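Local structure of elongation factor G homolog (Thermus thermophilus, 1WDT) at residues A286-V291 with A301-Y306; S318-V323 with R358-W363. The protein binds GTP with a magnesium ion and, judging from its family, probably acts as a GTPase elongation factor in protein synthesis. All coordinates share one frame; numbering follows the deposited sequence.

Interaction 1 of 2, residues A286-V291 with A301-Y306; sequences AKVFKV and AYLRLY
Lys290 and Tyr302 face each other as a hydrogen-bonded pair of the antiparallel hairpin, and their side chains run side by side. With chi1 at 72°, Lys290 CG lies between the backbone N and the carbonyl carbon, 3.4 Å from CB of Tyr302. CD then passes over one face of the Tyr302 ring, toward its rim, and after a bend at chi3 NZ stands 5.0 Å from the ring centroid, 6° off the normal: a cation-pi contact. NZ also bonds to Thr64 O.

Tyr302 N donates to Lys290 O, and Phe289 N reaches Tyr302 O at 3.1 Å, nearly along the C=O axis. Between the Val288-Leu303 and Lys290-Tyr302 pairs a beta bulge shifts the register by one, with Phe289 as the extra residue. The Phe289 ring has CB of Tyr302 over one face (CZ to CB, 4.0 Å) and Arg304 N at its edge, in plane. Were it cut back to an alanine, the space beside Tyr302 CB and Arg304 CB would probably be left unfilled.

On the face carrying Ala286 and Leu303, Val288 CG2 presses tightly on Leu303 CD2, 3.2 Å away. Lys287 NZ bonds to Pro374 O and Arg304 NH1 to Ala97 O. The hairpin lies between strands 361-363 and 347-350 in the sheet of domain 2, while Lys287, Lys290 and Arg304 form salt bridges with Glu96, Glu90 and Asp99 on and just beyond helix 88-97 of the GTP-binding domain.

Interaction 2 of 2, residues S318-V323 with R358-W363; sequences SEAGQV and RGMVLW
The Trp363 ring receives the start of the turn: Ser318 N lies 4.2 Å above one face, and Ser318 CA approaches CZ3 to 3.9 Å. Obliquely to the ring comes the Glu319 carboxylate, its plane 47° from that of the indole and its OE2 4.0 Å from CH2; that oxygen is also salt-bridged to Lys367. Trp363 CG sits between the backbone N and the carbonyl carbon (chi1 69°), which brings the six-membered ring against the Ser318 backbone.

Leu362 sends CD1 against CB of Ser318 in a tight 3.4 Å contact, and the same methyl meets Val323 CG2. Met360 bends at its last torsion, bringing CE to 3.7 Å from Ala320 CB and close to Ser318 OG.

Residues 318-321, between strands 314-318 and 323-332, form a type I beta turn closed by Gly321 N to Ser318 O; it packs on strand 361-363 in the antiparallel sheet of domain 2, away from the nucleotide site. Ser318 OG donates to Gly321 O at 2.6 Å, in the carbonyl plane and on a lone pair, and weakly accepts from Ala320 N. One water bridges the segments, accepting from Glu319 N and donating to Val361 O, the second at a doubtfully short distance.

Methyls and the indole thus supply the packing, and the water a tentative polar link. The serine hydroxyl is bonded within the turn, which probably fixes its rotation.

From the N terminus, the chain runs along strand 285-294, turns, and returns along strand 298-307, so interaction 1 closes a hairpin with nine residues between the segments, six of them still strand. Interaction 2 opens later, at the turn after strand 314-318, and closes a longer excursion of 34 residues when strand 361-363 arrives. The two loops are therefore in series, neither nested nor crossed. They meet in space because strand 361-363 is the neighbour of strand 285-294, with probable hydrogen bonds from Gly359 N to Val288 O and from Ala286 N to Leu362 O. The late strand thus joins the hairpin to the 318-323 turn within the antiparallel sheet of domain 2.

Interaction 1 of 2, residues A286-V291 with A301-Y306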
loop_
_atom_site.group_PDB
_atom_site.type_symbol
_atom_site.label_atom_id
_atom_site.label_comp_id
_atom_site.label_asym_id
_atom_site.label_seq_id
_atom_site.Cartn_x
_atom_site.Cartn_y
_atom_site.Cartn_z
ATOM N N ALA A 286 11.610 -16.135 -10.867
ATOM C CA ALA A 286 10.368 -15.399 -11.068
ATOM C C ALA A 286 9.694 -15.087 -9.747
ATOM O O ALA A 286 10.122 -15.551 -8.694
ATOM C CB ALA A 286 9.413 -16.215 -11.957
ATOM N N LYS A 287 8.630 -14.292 -9.817
ATOM C CA LYS A 287 7.877 -13.913 -8.634
ATOM C C LYS A 287 6.438 -13.544 -9.010
ATOM O O LYS A 287 6.198 -12.932 -10.046
ATOM C CB LYS A 287 8.553 -12.719 -7.941
ATOM C CG LYS A 287 7.899 -12.301 -6.630
ATOM C CD LYS A 287 8.595 -11.100 -5.995
ATOM C CE LYS A 287 7.910 -10.705 -4.698
ATOM N NZ LYS A 287 8.702 -9.741 -3.893
ATOM N N VAL A 288 5.489 -13.940 -8.166
ATOM C CA VAL A 288 4.082 -13.606 -8.372
ATOM C C VAL A 288 3.956 -12.196 -7.788
ATOM O O VAL A 288 4.038 -12.019 -6.574
ATOM C CB VAL A 288 3.159 -14.563 -7.586
ATOM C CG1 VAL A 288 1.691 -14.196 -7.841
ATOM C CG2 VAL A 288 3.435 -16.012 -7.998
ATOM N N PHE A 289 3.783 -11.189 -8.634
ATOM C CA PHE A 289 3.705 -9.832 -8.104
ATOM C C PHE A 289 2.286 -9.340 -7.857
ATOM O O PHE A 289 2.084 -8.329 -7.182
ATOM C CB PHE A 289 4.475 -8.866 -9.007
ATOM C CG PHE A 289 3.846 -8.641 -10.344
ATOM C CD1 PHE A 289 2.919 -7.618 -10.527
ATOM C CD2 PHE A 289 4.195 -9.435 -11.431
ATOM C CE1 PHE A 289 2.354 -7.387 -11.779
ATOM C CE2 PHE A 289 3.636 -9.217 -12.675
ATOM C CZ PHE A 289 2.711 -8.184 -12.853
ATOM N N LYS A 290 1.307 -10.050 -8.409
ATOM C CA LYS A 290 -0.096 -9.707 -8.204
ATOM C C LYS A 290 -0.979 -10.897 -8.545
ATOM O O LYS A 290 -0.563 -11.823 -9.241
ATOM C CB LYS A 290 -0.525 -8.498 -9.052
ATOM C CG LYS A 290 -0.638 -8.765 -10.530
ATOM C CD LYS A 290 -1.458 -7.695 -11.234
ATOM C CE LYS A 290 -2.920 -7.751 -10.803
ATOM N NZ LYS A 290 -3.769 -6.788 -11.559
ATOM N N VAL A 291 -2.204 -10.861 -8.042
ATOM C CA VAL A 291 -3.164 -11.923 -8.276
ATOM C C VAL A 291 -4.534 -11.314 -8.554
ATOM O O VAL A 291 -4.927 -10.344 -7.913
ATOM C CB VAL A 291 -3.269 -12.854 -7.034
ATOM C CG1 VAL A 291 -4.499 -13.746 -7.145
ATOM C CG2 VAL A 291 -1.999 -13.723 -6.910
ATOM N N ALA A 301 -2.637 -15.992 -11.655
ATOM C CA ALA A 301 -1.436 -15.439 -11.049
ATOM C C ALA A 301 -0.591 -14.729 -12.101
ATOM O O ALA A 301 -0.369 -15.252 -13.191
ATOM C CB ALA A 301 -0.632 -16.542 -10.369
ATOM N N TYR A 302 -0.144 -13.523 -11.770
ATOM C CA TYR A 302 0.685 -12.727 -12.664
ATOM C C TYR A 302 2.144 -12.852 -12.220
ATOM O O TYR A 302 2.505 -12.461 -11.113
ATOM C CB TYR A 302 0.224 -11.265 -12.631
ATOM C CG TYR A 302 -1.161 -11.084 -13.212
ATOM C CD1 TYR A 302 -1.345 -10.468 -14.447
ATOM C CD2 TYR A 302 -2.279 -11.616 -12.570
ATOM C CE1 TYR A 302 -2.605 -10.394 -15.035
ATOM C CE2 TYR A 302 -3.545 -11.552 -13.152
ATOM C CZ TYR A 302 -3.699 -10.944 -14.382
ATOM O OH TYR A 302 -4.938 -10.910 -14.973
ATOM N N LEU A 303 2.981 -13.400 -13.092
ATOM C CA LEU A 303 4.383 -13.595 -12.761
ATOM C C LEU A 303 5.320 -12.730 -13.578
ATOM O O LEU A 303 5.063 -12.442 -14.737
ATOM C CB LEU A 303 4.796 -15.056 -12.994
ATOM C CG LEU A 303 3.882 -16.208 -12.575
ATOM C CD1 LEU A 303 4.701 -17.492 -12.566
ATOM C CD2 LEU A 303 3.282 -15.958 -11.201
ATOM N N ARG A 304 6.410 -12.317 -12.950
ATOM C CA ARG A 304 7.436 -11.564 -13.639
ATOM C C ARG A 304 8.587 -12.551 -13.726
ATOM O O ARG A 304 8.988 -13.109 -12.714
ATOM C CB ARG A 304 7.901 -10.347 -12.832
ATOM C CG ARG A 304 9.281 -9.844 -13.264
ATOM C CD ARG A 304 9.297 -9.461 -14.743
ATOM N NE ARG A 304 10.648 -9.458 -15.308
ATOM C CZ ARG A 304 11.562 -8.510 -15.109
ATOM N NH1 ARG A 304 11.291 -7.453 -14.353
ATOM N NH2 ARG A 304 12.760 -8.625 -15.670
ATOM N N LEU A 305 9.096 -12.798 -14.924
ATOM C CA LEU A 305 10.229 -13.699 -15.051
ATOM C C LEU A 305 11.436 -12.782 -15.110
ATOM O O LEU A 305 11.656 -12.089 -16.102
ATOM C CB LEU A 305 10.119 -14.537 -16.323
ATOM C CG LEU A 305 11.227 -15.556 -16.634
ATOM C CD1 LEU A 305 11.276 -16.654 -15.557
ATOM C CD2 LEU A 305 10.958 -16.168 -18.023
ATOM N N TYR A 306 12.189 -12.755 -14.019
ATOM C CA TYR A 306 13.377 -11.913 -13.908
ATOM C C TYR A 306 14.578 -12.472 -14.653
ATOM O O TYR A 306 15.457 -11.722 -15.078
ATOM C CB TYR A 306 13.777 -11.765 -12.441
ATOM C CG TYR A 306 12.776 -11.045 -11.576
ATOM C CD1 TYR A 306 12.559 -9.672 -11.727
ATOM C CD2 TYR A 306 12.081 -11.723 -10.567
ATOM C CE1 TYR A 306 11.681 -8.987 -10.887
ATOM C CE2 TYR A 306 11.201 -11.052 -9.727
ATOM C CZ TYR A 306 11.007 -9.679 -9.891
ATOM O OH TYR A 306 10.158 -9.002 -9.053
#

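Interaction 2 of 2, residues S318-V323 with R358-W363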
loop_
_atom_site.group_PDB
_atom_site.type_symbol
_atom_site.label_atom_id
_atom_site.label_comp_id
_atom_site.label_asym_id
_atom_site.label_seq_id
_atom_site.Cartn_x
_atom_site.Cartn_y
_atom_site.Cartn_z
ATOM N N SER A 318 8.474 -23.957 -6.154
ATOM C CA SER A 318 7.920 -22.884 -5.345
ATOM C C SER A 318 7.706 -23.453 -3.959
ATOM O O SER A 318 7.769 -24.668 -3.771
ATOM C CB SER A 318 6.581 -22.407 -5.904
ATOM O OG SER A 318 5.570 -23.352 -5.631
ATOM N N GLU A 319 7.456 -22.577 -2.989
ATOM C CA GLU A 319 7.223 -23.022 -1.621
ATOM C C GLU A 319 6.018 -23.963 -1.558
ATOM O O GLU A 319 5.900 -24.767 -0.635
ATOM C CB GLU A 319 6.984 -21.822 -0.698
ATOM C CG GLU A 319 8.217 -20.970 -0.416
ATOM C CD GLU A 319 9.364 -21.782 0.162
ATOM O OE1 GLU A 319 9.085 -22.798 0.830
ATOM O OE2 GLU A 319 10.539 -21.397 -0.044
ATOM N N ALA A 320 5.130 -23.860 -2.547
ATOM C CA ALA A 320 3.932 -24.695 -2.601
ATOM C C ALA A 320 4.159 -25.953 -3.434
ATOM O O ALA A 320 3.226 -26.704 -3.705
ATOM C CB ALA A 320 2.779 -23.900 -3.179
ATOM N N GLY A 321 5.400 -26.177 -3.843
ATOM C CA GLY A 321 5.697 -27.341 -4.650
ATOM C C GLY A 321 5.855 -26.975 -6.108
ATOM O O GLY A 321 5.822 -25.795 -6.476
ATOM N N GLN A 322 6.010 -28.000 -6.938
ATOM C CA GLN A 322 6.196 -27.847 -8.373
ATOM C C GLN A 322 5.046 -27.157 -9.091
ATOM O O GLN A 322 3.880 -27.490 -8.893
ATOM C CB GLN A 322 6.440 -29.218 -9.008
ATOM C CG GLN A 322 6.342 -29.226 -10.523
ATOM C CD GLN A 322 6.460 -30.623 -11.104
ATOM O OE1 GLN A 322 5.843 -31.566 -10.606
ATOM N NE2 GLN A 322 7.242 -30.760 -12.168
ATOM N N VAL A 323 5.392 -26.200 -9.942
ATOM C CA VAL A 323 4.403 -25.457 -10.706
ATOM C C VAL A 323 4.576 -25.741 -12.194
ATOM O O VAL A 323 5.513 -25.245 -12.829
ATOM C CB VAL A 323 4.546 -23.932 -10.464
ATOM C CG1 VAL A 323 3.509 -23.169 -11.274
ATOM C CG2 VAL A 323 4.392 -23.626 -8.985
ATOM N N ARG A 358 0.389 -13.842 -4.020
ATOM C CA ARG A 358 1.247 -12.669 -4.157
ATOM C C ARG A 358 2.476 -12.752 -3.253
ATOM O O ARG A 358 2.352 -12.958 -2.047
ATOM C CB ARG A 358 0.454 -11.407 -3.808
ATOM C CG ARG A 358 1.253 -10.104 -3.854
ATOM C CD ARG A 358 0.336 -8.932 -3.533
ATOM N NE ARG A 358 0.923 -7.635 -3.847
ATOM C CZ ARG A 358 1.913 -7.065 -3.167
ATOM N NH1 ARG A 358 2.444 -7.679 -2.119
ATOM N NH2 ARG A 358 2.359 -5.867 -3.530
ATOM N N GLY A 359 3.661 -12.580 -3.837
ATOM C CA GLY A 359 4.885 -12.631 -3.049
ATOM C C GLY A 359 5.686 -13.914 -3.176
ATOM O O GLY A 359 6.860 -13.960 -2.797
ATOM N N MET A 360 5.063 -14.961 -3.707
ATOM C CA MET A 360 5.741 -16.240 -3.865
ATOM C C MET A 360 6.822 -16.173 -4.926
ATOM O O MET A 360 6.617 -15.626 -6.005
ATOM C CB MET A 360 4.736 -17.345 -4.209
ATOM C CG MET A 360 3.985 -17.877 -2.992
ATOM S SD MET A 360 2.760 -19.151 -3.402
ATOM C CE MET A 360 3.804 -20.422 -4.097
ATOM N N VAL A 361 7.987 -16.717 -4.599
ATOM C CA VAL A 361 9.113 -16.738 -5.519
ATOM C C VAL A 361 9.094 -18.103 -6.214
ATOM O O VAL A 361 8.736 -19.105 -5.592
ATOM C CB VAL A 361 10.440 -16.565 -4.746
ATOM C CG1 VAL A 361 11.614 -16.554 -5.711
ATOM C CG2 VAL A 361 10.393 -15.270 -3.919
ATOM N N LEU A 362 9.452 -18.132 -7.497
ATOM C CA LEU A 362 9.494 -19.372 -8.297
ATOM C C LEU A 362 10.908 -19.507 -8.869
ATOM O O LEU A 362 11.539 -18.510 -9.208
ATOM C CB LEU A 362 8.498 -19.320 -9.467
ATOM C CG LEU A 362 6.970 -19.328 -9.291
ATOM C CD1 LEU A 362 6.514 -20.691 -8.855
ATOM C CD2 LEU A 362 6.543 -18.279 -8.293
ATOM N N TRP A 363 11.401 -20.728 -9.018
ATOM C CA TRP A 363 12.756 -20.876 -9.525
ATOM C C TRP A 363 13.078 -22.280 -10.009
ATOM O O TRP A 363 12.286 -23.207 -9.855
ATOM C CB TRP A 363 13.736 -20.527 -8.397
ATOM C CG TRP A 363 13.723 -21.557 -7.295
ATOM C CD1 TRP A 363 14.446 -22.715 -7.253
ATOM C CD2 TRP A 363 12.864 -21.584 -6.140
ATOM N NE1 TRP A 363 14.088 -23.463 -6.157
ATOM C CE2 TRP A 363 13.120 -22.797 -5.457
ATOM C CE3 TRP A 363 11.899 -20.704 -5.619
ATOM C CZ2 TRP A 363 12.445 -23.156 -4.279
ATOM C CZ3 TRP A 363 11.228 -21.061 -4.447
ATOM C CH2 TRP A 363 11.505 -22.278 -3.792
HETATM O O HOH W 1 7.307 -19.796 -3.635
#